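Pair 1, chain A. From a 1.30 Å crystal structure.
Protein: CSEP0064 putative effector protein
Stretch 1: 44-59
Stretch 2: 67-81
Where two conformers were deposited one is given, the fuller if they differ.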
# COMPACT_ATOMS: atom_id res chain seq x y z
N THR A 44 15.12 -6.08 3.99
CA THR A 44 15.30 -6.00 2.53
C THR A 44 14.98 -4.60 1.97
O THR A 44 15.27 -4.34 0.79
CB THR A 44 14.46 -7.04 1.77
OG1 THR A 44 13.06 -6.83 2.03
CG2 THR A 44 14.87 -8.49 2.14
N PHE A 45 14.40 -3.72 2.79
CA PHE A 45 14.10 -2.34 2.38
C PHE A 45 15.03 -1.31 3.04
O PHE A 45 14.82 -0.11 2.91
CB PHE A 45 12.63 -2.01 2.71
CG PHE A 45 11.63 -2.75 1.86
CD1 PHE A 45 11.24 -2.27 0.61
CD2 PHE A 45 11.07 -3.93 2.30
CE1 PHE A 45 10.30 -2.95 -0.17
CE2 PHE A 45 10.16 -4.63 1.53
CZ PHE A 45 9.77 -4.15 0.29
N SER A 46 16.09 -1.77 3.70
CA SER A 46 16.95 -0.93 4.52
C SER A 46 17.38 0.37 3.84
O SER A 46 17.32 1.45 4.43
CB SER A 46 18.19 -1.71 4.94
OG SER A 46 18.84 -1.06 6.01
N GLY A 47 17.79 0.25 2.59
CA GLY A 47 18.34 1.40 1.88
C GLY A 47 17.39 2.55 1.59
O GLY A 47 17.86 3.65 1.35
N VAL A 48 16.08 2.31 1.61
CA VAL A 48 15.10 3.39 1.34
C VAL A 48 14.51 4.03 2.60
O VAL A 48 13.61 4.88 2.52
CB VAL A 48 13.97 2.99 0.35
CG1 VAL A 48 14.56 2.43 -0.94
CG2 VAL A 48 12.96 2.01 0.95
N GLY A 49 15.01 3.63 3.77
CA GLY A 49 14.39 4.02 5.05
C GLY A 49 13.26 3.06 5.43
O GLY A 49 12.98 2.11 4.71
N GLU A 50 12.63 3.30 6.57
CA GLU A 50 11.57 2.39 7.02
C GLU A 50 10.46 2.31 5.98
O GLU A 50 9.99 3.33 5.48
CB GLU A 50 10.99 2.84 8.37
CG GLU A 50 9.88 1.92 8.89
CD GLU A 50 9.37 2.29 10.29
OE1 GLU A 50 10.14 2.46 11.19
OE2 GLU A 50 8.15 2.38 10.45
N VAL A 51 10.06 1.08 5.66
CA VAL A 51 8.94 0.83 4.74
C VAL A 51 7.81 0.15 5.52
O VAL A 51 8.07 -0.65 6.44
CB VAL A 51 9.42 -0.02 3.53
CG1 VAL A 51 8.25 -0.59 2.73
CG2 VAL A 51 10.29 0.82 2.62
N ARG A 52 6.58 0.48 5.15
CA ARG A 52 5.40 -0.10 5.75
C ARG A 52 4.45 -0.63 4.68
O ARG A 52 4.34 -0.07 3.57
CB ARG A 52 4.69 0.91 6.66
CG ARG A 52 5.48 1.22 7.91
CD ARG A 52 4.77 2.18 8.83
NE ARG A 52 5.47 2.26 10.11
CZ ARG A 52 4.91 2.51 11.28
NH1 ARG A 52 3.63 2.83 11.37
NH2 ARG A 52 5.66 2.49 12.37
N GLN A 53 3.76 -1.71 5.05
CA GLN A 53 2.72 -2.34 4.23
C GLN A 53 1.35 -2.02 4.84
O GLN A 53 1.15 -2.25 6.03
CB GLN A 53 2.91 -3.85 4.17
CG GLN A 53 1.92 -4.57 3.24
CD GLN A 53 1.37 -5.88 3.75
OE1 GLN A 53 1.61 -6.25 4.89
NE2 GLN A 53 0.60 -6.56 2.92
N PHE A 54 0.42 -1.49 4.02
CA PHE A 54 -0.91 -1.18 4.54
C PHE A 54 -1.92 -1.50 3.44
O PHE A 54 -1.69 -1.18 2.27
CB PHE A 54 -1.01 0.29 4.99
CG PHE A 54 -2.22 0.57 5.85
CD1 PHE A 54 -2.18 0.35 7.23
CD2 PHE A 54 -3.40 1.07 5.31
CE1 PHE A 54 -3.29 0.57 8.02
CE2 PHE A 54 -4.51 1.30 6.11
CZ PHE A 54 -4.45 1.05 7.47
N PRO A 55 -3.05 -2.13 3.80
CA PRO A 55 -4.00 -2.50 2.75
C PRO A 55 -4.73 -1.30 2.14
O PRO A 55 -4.83 -0.22 2.75
CB PRO A 55 -4.99 -3.44 3.48
CG PRO A 55 -4.26 -3.91 4.71
CD PRO A 55 -3.49 -2.68 5.11
N VAL A 56 -5.26 -1.49 0.93
CA VAL A 56 -6.01 -0.45 0.20
C VAL A 56 -7.21 -1.12 -0.48
O VAL A 56 -7.17 -2.32 -0.80
CB VAL A 56 -5.06 0.32 -0.79
CG1 VAL A 56 -4.62 -0.55 -1.95
CG2 VAL A 56 -5.69 1.62 -1.32
N GLU A 57 -8.27 -0.33 -0.66
CA GLU A 57 -9.54 -0.76 -1.27
C GLU A 57 -9.64 -0.31 -2.72
O GLU A 57 -9.05 0.70 -3.10
CB GLU A 57 -10.72 -0.12 -0.54
CG GLU A 57 -10.80 -0.39 0.94
CD GLU A 57 -11.29 -1.79 1.23
OE1 GLU A 57 -11.56 -2.54 0.28
OE2 GLU A 57 -11.44 -2.14 2.42
N ASP A 58 -10.43 -1.04 -3.50
CA ASP A 58 -10.82 -0.58 -4.83
C ASP A 58 -12.08 0.29 -4.83
O ASP A 58 -12.43 0.86 -5.85
CB ASP A 58 -10.93 -1.77 -5.82
CG ASP A 58 -12.09 -2.73 -5.53
OD1 ASP A 58 -13.06 -2.36 -4.85
OD2 ASP A 58 -12.06 -3.86 -6.06
N SER A 59 -12.74 0.40 -3.68
CA SER A 59 -14.00 1.13 -3.52
C SER A 59 -13.78 2.45 -2.76
O SER A 59 -12.66 2.75 -2.36
CB SER A 59 -14.94 0.25 -2.73
OG SER A 59 -14.39 -0.07 -1.49
N ALA A 67 -10.33 -9.53 4.82
CA ALA A 67 -9.47 -9.94 3.71
C ALA A 67 -8.63 -8.77 3.17
O ALA A 67 -9.12 -7.64 3.12
CB ALA A 67 -10.35 -10.47 2.59
N VAL A 68 -7.38 -9.05 2.81
CA VAL A 68 -6.52 -8.09 2.09
C VAL A 68 -6.39 -8.59 0.64
O VAL A 68 -5.93 -9.69 0.41
CB VAL A 68 -5.14 -7.97 2.78
CG1 VAL A 68 -4.15 -7.16 1.95
CG2 VAL A 68 -5.31 -7.36 4.16
N LYS A 69 -6.88 -7.78 -0.29
CA LYS A 69 -6.83 -8.04 -1.74
C LYS A 69 -5.80 -7.16 -2.46
O LYS A 69 -5.22 -7.61 -3.46
CB LYS A 69 -8.19 -7.76 -2.38
CG LYS A 69 -9.27 -8.80 -2.08
CD LYS A 69 -10.64 -8.45 -2.66
CE LYS A 69 -10.56 -8.00 -4.12
NZ LYS A 69 -11.87 -8.00 -4.85
N TYR A 70 -5.66 -5.91 -2.02
CA TYR A 70 -4.67 -4.95 -2.53
C TYR A 70 -3.95 -4.32 -1.36
O TYR A 70 -4.52 -4.16 -0.27
CB TYR A 70 -5.33 -3.83 -3.36
CG TYR A 70 -6.33 -4.35 -4.37
CD1 TYR A 70 -5.90 -4.91 -5.57
CD2 TYR A 70 -7.71 -4.33 -4.11
CE1 TYR A 70 -6.80 -5.41 -6.50
CE2 TYR A 70 -8.61 -4.84 -5.05
CZ TYR A 70 -8.14 -5.38 -6.23
OH TYR A 70 -9.00 -5.91 -7.17
N TYR A 71 -2.70 -3.92 -1.58
CA TYR A 71 -1.94 -3.23 -0.54
C TYR A 71 -0.89 -2.33 -1.13
O TYR A 71 -0.50 -2.50 -2.29
CB TYR A 71 -1.31 -4.22 0.46
CG TYR A 71 -0.31 -5.20 -0.14
CD1 TYR A 71 1.05 -4.87 -0.22
CD2 TYR A 71 -0.70 -6.47 -0.56
CE1 TYR A 71 1.96 -5.77 -0.74
CE2 TYR A 71 0.22 -7.38 -1.08
CZ TYR A 71 1.55 -7.02 -1.18
OH TYR A 71 2.46 -7.92 -1.69
N ILE A 72 -0.43 -1.37 -0.34
CA ILE A 72 0.70 -0.53 -0.72
C ILE A 72 1.94 -0.91 0.09
O ILE A 72 1.83 -1.44 1.20
CB ILE A 72 0.38 0.98 -0.56
CG1 ILE A 72 0.35 1.44 0.91
CG2 ILE A 72 -0.95 1.30 -1.24
CD1 ILE A 72 0.52 2.94 1.02
N LEU A 73 3.09 -0.60 -0.49
CA LEU A 73 4.36 -0.50 0.25
C LEU A 73 4.85 0.93 0.07
O LEU A 73 4.86 1.46 -1.06
CB LEU A 73 5.40 -1.49 -0.27
CG LEU A 73 5.08 -2.98 -0.16
CD1 LEU A 73 6.18 -3.81 -0.79
CD2 LEU A 73 4.89 -3.40 1.28
N THR A 74 5.25 1.56 1.17
CA THR A 74 5.68 2.96 1.13
C THR A 74 6.69 3.28 2.22
O THR A 74 6.65 2.67 3.29
CB THR A 74 4.43 3.87 1.27
OG1 THR A 74 4.78 5.23 0.99
CG2 THR A 74 3.76 3.76 2.66
N ASN A 75 7.57 4.25 1.96
CA ASN A 75 8.33 4.87 3.04
C ASN A 75 7.55 6.13 3.49
O ASN A 75 6.45 6.43 2.97
CB ASN A 75 9.81 5.08 2.68
CG ASN A 75 10.02 6.02 1.52
OD1 ASN A 75 9.07 6.64 1.03
ND2 ASN A 75 11.26 6.13 1.06
N LYS A 76 8.02 6.83 4.51
CA LYS A 76 7.18 7.87 5.12
C LYS A 76 6.70 8.95 4.12
O LYS A 76 5.54 9.35 4.14
CB LYS A 76 7.92 8.51 6.31
CG LYS A 76 7.12 9.54 7.12
CD LYS A 76 7.89 10.06 8.31
N ARG A 77 7.60 9.38 3.24
CA ARG A 77 7.30 10.45 2.27
C ARG A 77 6.66 9.94 0.97
O ARG A 77 6.24 10.74 0.12
CB ARG A 77 8.60 11.17 1.90
N GLY A 78 6.63 8.62 0.78
CA GLY A 78 6.22 8.05 -0.48
C GLY A 78 7.21 8.26 -1.59
O GLY A 78 6.81 8.15 -2.76
N SER A 79 8.49 8.54 -1.26
CA SER A 79 9.57 8.53 -2.30
C SER A 79 9.83 7.13 -2.80
O SER A 79 10.38 6.95 -3.88
CB SER A 79 10.87 9.15 -1.78
OG SER A 79 11.42 8.47 -0.67
N TYR A 80 9.44 6.14 -1.99
CA TYR A 80 9.16 4.78 -2.48
C TYR A 80 7.66 4.56 -2.30
O TYR A 80 7.15 4.71 -1.18
CB TYR A 80 9.92 3.69 -1.70
CG TYR A 80 9.49 2.29 -2.09
CD1 TYR A 80 9.50 1.88 -3.42
CD2 TYR A 80 9.00 1.40 -1.15
CE1 TYR A 80 9.05 0.64 -3.80
CE2 TYR A 80 8.53 0.15 -1.52
CZ TYR A 80 8.57 -0.23 -2.84
OH TYR A 80 8.09 -1.48 -3.16
N LEU A 81 6.96 4.22 -3.38
CA LEU A 81 5.53 3.91 -3.32
C LEU A 81 5.19 2.94 -4.44
O LEU A 81 5.40 3.27 -5.61
CB LEU A 81 4.69 5.18 -3.45
CG LEU A 81 3.17 5.02 -3.55
CD1 LEU A 81 2.60 4.28 -2.35
CD2 LEU A 81 2.52 6.38 -3.73
O HOH W 1 10.40 5.98 6.01
O HOH W 2 -7.68 -5.01 0.21

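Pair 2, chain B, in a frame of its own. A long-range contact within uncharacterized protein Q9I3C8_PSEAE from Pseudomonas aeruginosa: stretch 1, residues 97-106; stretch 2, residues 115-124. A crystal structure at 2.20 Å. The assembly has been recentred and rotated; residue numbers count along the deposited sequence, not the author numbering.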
# COMPACT_ATOMS: atom_id res chain seq x y z
N HIS B 97 26.87 -2.05 8.36
CA HIS B 97 28.03 -2.82 7.89
C HIS B 97 27.67 -4.23 7.42
O HIS B 97 28.48 -5.15 7.53
CB HIS B 97 29.13 -2.89 8.97
CG HIS B 97 29.62 -1.55 9.41
ND1 HIS B 97 29.26 -0.98 10.62
CD2 HIS B 97 30.43 -0.65 8.80
CE1 HIS B 97 29.83 0.20 10.74
NE2 HIS B 97 30.56 0.42 9.65
N LYS B 98 26.47 -4.39 6.87
CA LYS B 98 26.06 -5.67 6.32
C LYS B 98 25.34 -5.49 4.99
O LYS B 98 24.51 -4.59 4.85
CB LYS B 98 25.17 -6.43 7.31
CG LYS B 98 25.95 -7.28 8.33
CD LYS B 98 25.03 -8.03 9.27
CE LYS B 98 25.78 -8.50 10.49
NZ LYS B 98 24.89 -9.11 11.53
N ASP B 99 25.70 -6.29 4.00
CA ASP B 99 25.03 -6.25 2.70
C ASP B 99 23.54 -6.54 2.87
O ASP B 99 23.15 -7.36 3.70
CB ASP B 99 25.65 -7.25 1.73
CG ASP B 99 26.97 -6.78 1.17
OD1 ASP B 99 27.35 -5.60 1.39
OD2 ASP B 99 27.61 -7.58 0.46
N VAL B 100 22.72 -5.93 2.02
CA VAL B 100 21.28 -6.21 1.99
C VAL B 100 20.89 -7.04 0.77
O VAL B 100 21.19 -6.67 -0.37
CB VAL B 100 20.42 -4.91 2.04
CG1 VAL B 100 18.93 -5.25 2.18
CG2 VAL B 100 20.87 -4.02 3.18
N TYR B 101 20.18 -8.14 1.02
CA TYR B 101 19.67 -8.98 -0.03
C TYR B 101 18.19 -8.72 -0.29
O TYR B 101 17.43 -8.42 0.62
CB TYR B 101 19.89 -10.44 0.32
CG TYR B 101 21.35 -10.80 0.37
CD1 TYR B 101 22.00 -11.27 -0.76
CD2 TYR B 101 22.11 -10.56 1.50
CE1 TYR B 101 23.33 -11.61 -0.72
CE2 TYR B 101 23.46 -10.88 1.54
CZ TYR B 101 24.07 -11.36 0.41
OH TYR B 101 25.40 -11.70 0.45
N GLY B 102 17.80 -8.77 -1.56
CA GLY B 102 16.40 -8.70 -1.90
C GLY B 102 16.01 -9.99 -2.58
O GLY B 102 16.79 -10.52 -3.35
N PHE B 103 14.86 -10.55 -2.20
CA PHE B 103 14.28 -11.68 -2.91
C PHE B 103 12.87 -11.34 -3.37
O PHE B 103 12.15 -10.62 -2.68
CB PHE B 103 14.25 -12.91 -2.00
CG PHE B 103 13.46 -14.06 -2.57
CD1 PHE B 103 12.12 -14.22 -2.25
CD2 PHE B 103 14.03 -14.91 -3.50
CE1 PHE B 103 11.37 -15.22 -2.84
CE2 PHE B 103 13.30 -15.94 -4.06
CZ PHE B 103 11.95 -16.09 -3.73
N ALA B 104 12.51 -11.79 -4.57
CA ALA B 104 11.12 -11.72 -5.02
C ALA B 104 10.70 -12.92 -5.84
O ALA B 104 11.51 -13.52 -6.56
CB ALA B 104 10.86 -10.43 -5.78
N GLU B 105 9.39 -13.15 -5.88
CA GLU B 105 8.83 -14.28 -6.58
C GLU B 105 7.48 -13.83 -7.14
O GLU B 105 6.68 -13.26 -6.40
CB GLU B 105 8.62 -15.43 -5.59
CG GLU B 105 8.16 -16.74 -6.24
CD GLU B 105 7.90 -17.85 -5.21
OE1 GLU B 105 7.37 -17.55 -4.10
OE2 GLU B 105 8.20 -19.03 -5.54
N CYS B 106 7.25 -14.03 -8.43
CA CYS B 106 5.92 -13.81 -9.03
C CYS B 106 4.89 -14.78 -8.49
O CYS B 106 5.13 -15.99 -8.46
CB CYS B 106 5.99 -13.93 -10.55
SG CYS B 106 7.17 -12.79 -11.28
N PHE B 115 2.15 -9.90 -10.82
CA PHE B 115 2.13 -9.54 -9.40
C PHE B 115 3.22 -10.33 -8.68
O PHE B 115 3.36 -11.54 -8.87
CB PHE B 115 0.78 -9.90 -8.78
CG PHE B 115 -0.39 -9.11 -9.34
CD1 PHE B 115 -1.02 -9.51 -10.51
CD2 PHE B 115 -0.84 -7.96 -8.70
CE1 PHE B 115 -2.09 -8.79 -11.02
CE2 PHE B 115 -1.92 -7.25 -9.19
CZ PHE B 115 -2.55 -7.68 -10.36
N THR B 116 3.95 -9.65 -7.81
CA THR B 116 5.13 -10.25 -7.25
C THR B 116 5.32 -9.82 -5.80
O THR B 116 4.86 -8.76 -5.40
CB THR B 116 6.37 -9.93 -8.11
OG1 THR B 116 7.45 -10.79 -7.71
CG2 THR B 116 6.79 -8.50 -7.95
N ARG B 117 5.81 -10.75 -4.99
CA ARG B 117 6.02 -10.49 -3.59
C ARG B 117 7.46 -10.86 -3.25
O ARG B 117 7.97 -11.88 -3.72
CB ARG B 117 5.05 -11.33 -2.78
CG ARG B 117 5.05 -11.02 -1.30
CD ARG B 117 3.84 -11.65 -0.58
NE ARG B 117 3.83 -11.26 0.82
CZ ARG B 117 4.32 -12.02 1.81
NH1 ARG B 117 4.62 -13.30 1.58
NH2 ARG B 117 4.37 -11.53 3.05
N GLY B 118 8.05 -10.13 -2.32
CA GLY B 118 9.42 -10.41 -1.88
C GLY B 118 9.77 -9.70 -0.58
O GLY B 118 8.88 -9.23 0.14
N PHE B 119 11.05 -9.66 -0.25
CA PHE B 119 11.45 -9.09 1.03
C PHE B 119 12.94 -8.74 0.99
O PHE B 119 13.65 -9.22 0.11
CB PHE B 119 11.12 -10.04 2.20
CG PHE B 119 11.67 -11.43 2.03
CD1 PHE B 119 12.91 -11.77 2.57
CD2 PHE B 119 10.98 -12.38 1.30
CE1 PHE B 119 13.47 -13.01 2.34
CE2 PHE B 119 11.51 -13.65 1.11
CZ PHE B 119 12.76 -13.97 1.65
N ALA B 120 13.33 -7.74 1.78
CA ALA B 120 14.73 -7.50 2.07
C ALA B 120 15.18 -8.19 3.35
O ALA B 120 14.45 -8.23 4.34
CB ALA B 120 15.00 -6.00 2.15
N TYR B 121 16.45 -8.57 3.38
CA TYR B 121 17.01 -9.21 4.56
C TYR B 121 18.53 -9.11 4.52
O TYR B 121 19.09 -8.63 3.54
CB TYR B 121 16.55 -10.68 4.62
CG TYR B 121 17.09 -11.54 3.51
CD1 TYR B 121 18.23 -12.30 3.71
CD2 TYR B 121 16.60 -11.44 2.21
CE1 TYR B 121 18.77 -13.06 2.70
CE2 TYR B 121 17.12 -12.23 1.19
CZ TYR B 121 18.23 -13.02 1.45
OH TYR B 121 18.82 -13.77 0.47
N GLN B 122 19.18 -9.47 5.60
CA GLN B 122 20.63 -9.38 5.65
C GLN B 122 21.28 -10.72 5.92
O GLN B 122 21.92 -11.29 5.04
CB GLN B 122 21.09 -8.31 6.63
CG GLN B 122 21.00 -6.94 6.02
CD GLN B 122 21.26 -5.85 7.01
OE1 GLN B 122 20.67 -5.82 8.09
NE2 GLN B 122 22.15 -4.93 6.66
N ASP B 123 21.10 -11.24 7.13
CA ASP B 123 21.81 -12.46 7.51
C ASP B 123 21.07 -13.68 7.00
O ASP B 123 21.50 -14.33 6.04
CB ASP B 123 21.99 -12.53 9.02
CG ASP B 123 23.19 -11.76 9.50
OD1 ASP B 123 23.14 -11.24 10.64
OD2 ASP B 123 24.17 -11.62 8.72
N ASP B 124 19.89 -13.93 7.57
CA ASP B 124 19.02 -14.97 7.03
C ASP B 124 17.62 -14.43 6.72
O ASP B 124 17.10 -13.55 7.42
CB ASP B 124 18.94 -16.15 8.00
O HOH W 3 24.30 -9.63 4.64

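The sharpest difference between the two pairs lies where Tyr A71 of pair 1 matches Gly B118 of pair 2. In pair 1 this position carries an aromatic ring, and Gln A53 lays its amide over one face of it, with NE2 of Gln A53 3.5 Å from CG of Tyr A71. In pair 2 there is no side chain, and as modelled an ideal CB on Gly B118 would fall 2.8 Å from CA of Ala B104, a clash. The strands are correspondingly close here, CA of Ala B104 lying 3.8 Å from CA of Gly B118. Pair 1 is almost as tight, with CA of Pro A55 4.0 Å from CA of Tyr A71, but there the side chains diverge.

Over the central residues the backbones agree, most closely at Leu A73 with Ala B120. Each pair is two antiparallel strands, their directions 146° apart in pair 1 and 159° in pair 2, and fourteen central residues superpose with an RMSD of 0.8 Å. The register is shared as well. Arg A52 and Thr A74, matched by Tyr B101 and Tyr B121, form a hydrogen-bonded pair in which N of Arg A52 donates to O of Thr A74 at 2.9 Å and N of Tyr B101 to O of Tyr B121 at 2.8 Å. Phe A54 and Ile A72 repeat the pattern, as do Phe B103 and Phe B119.

Such a ladder fixes where side chains emerge but not what they do. On the face bearing Arg A52 and Thr A74, pair 1 sends its arginine back within its own stretch, to the loop before the strand: NE of Arg A52 makes a salt bridge with OE2 of Glu A50 at 2.7 Å. The matching tyrosines of pair 2 instead pack across the strands. CB of Tyr B101 sits over the face of the Tyr B121 ring, 3.3 Å from its CZ, while the two rings are nearly parallel but slid apart. The next rung on this face continues the contrast, since CB of Phe A54 only just reaches CG1 of Ile A72 at 4.5 Å, whereas CD1 of Phe B103 comes within 3.5 Å of CE2 of Phe B119.

The opposite face reverses the balance of bulk. CB of Gln A53 packs against CD2 of Leu A73 at 3.5 Å, and CZ of Phe A45 reaches CD1 of the same leucine at 3.8 Å. Pair 2 has Gly B102 and Ala B120 at the positions matching Gln A53 and Leu A73. The matched valines nevertheless make a shared contact: CG1 of Val A51 lies 4.2 Å from CB of Leu A73, and CG1 of Val B100 4.0 Å from CB of Ala B120.

At the end of the ladder, different amides find a similar solution. ND2 of Asn A75 donates to O of Val A48 at 3.0 Å, and NE2 of its match, Gln B122, donates to O of Lys B98, also at 3.0 Å. Each ties its stretch to the backbone just ahead of the other stretch's strand, although the acceptor in pair 1 is one residue earlier than the match of Lys B98. Pair 2 adds a salt bridge there, NZ of Lys B98 to OD1 of Asp B123 at 2.9 Å; the position matching Lys B98 is Gly A49, which has no side chain to offer.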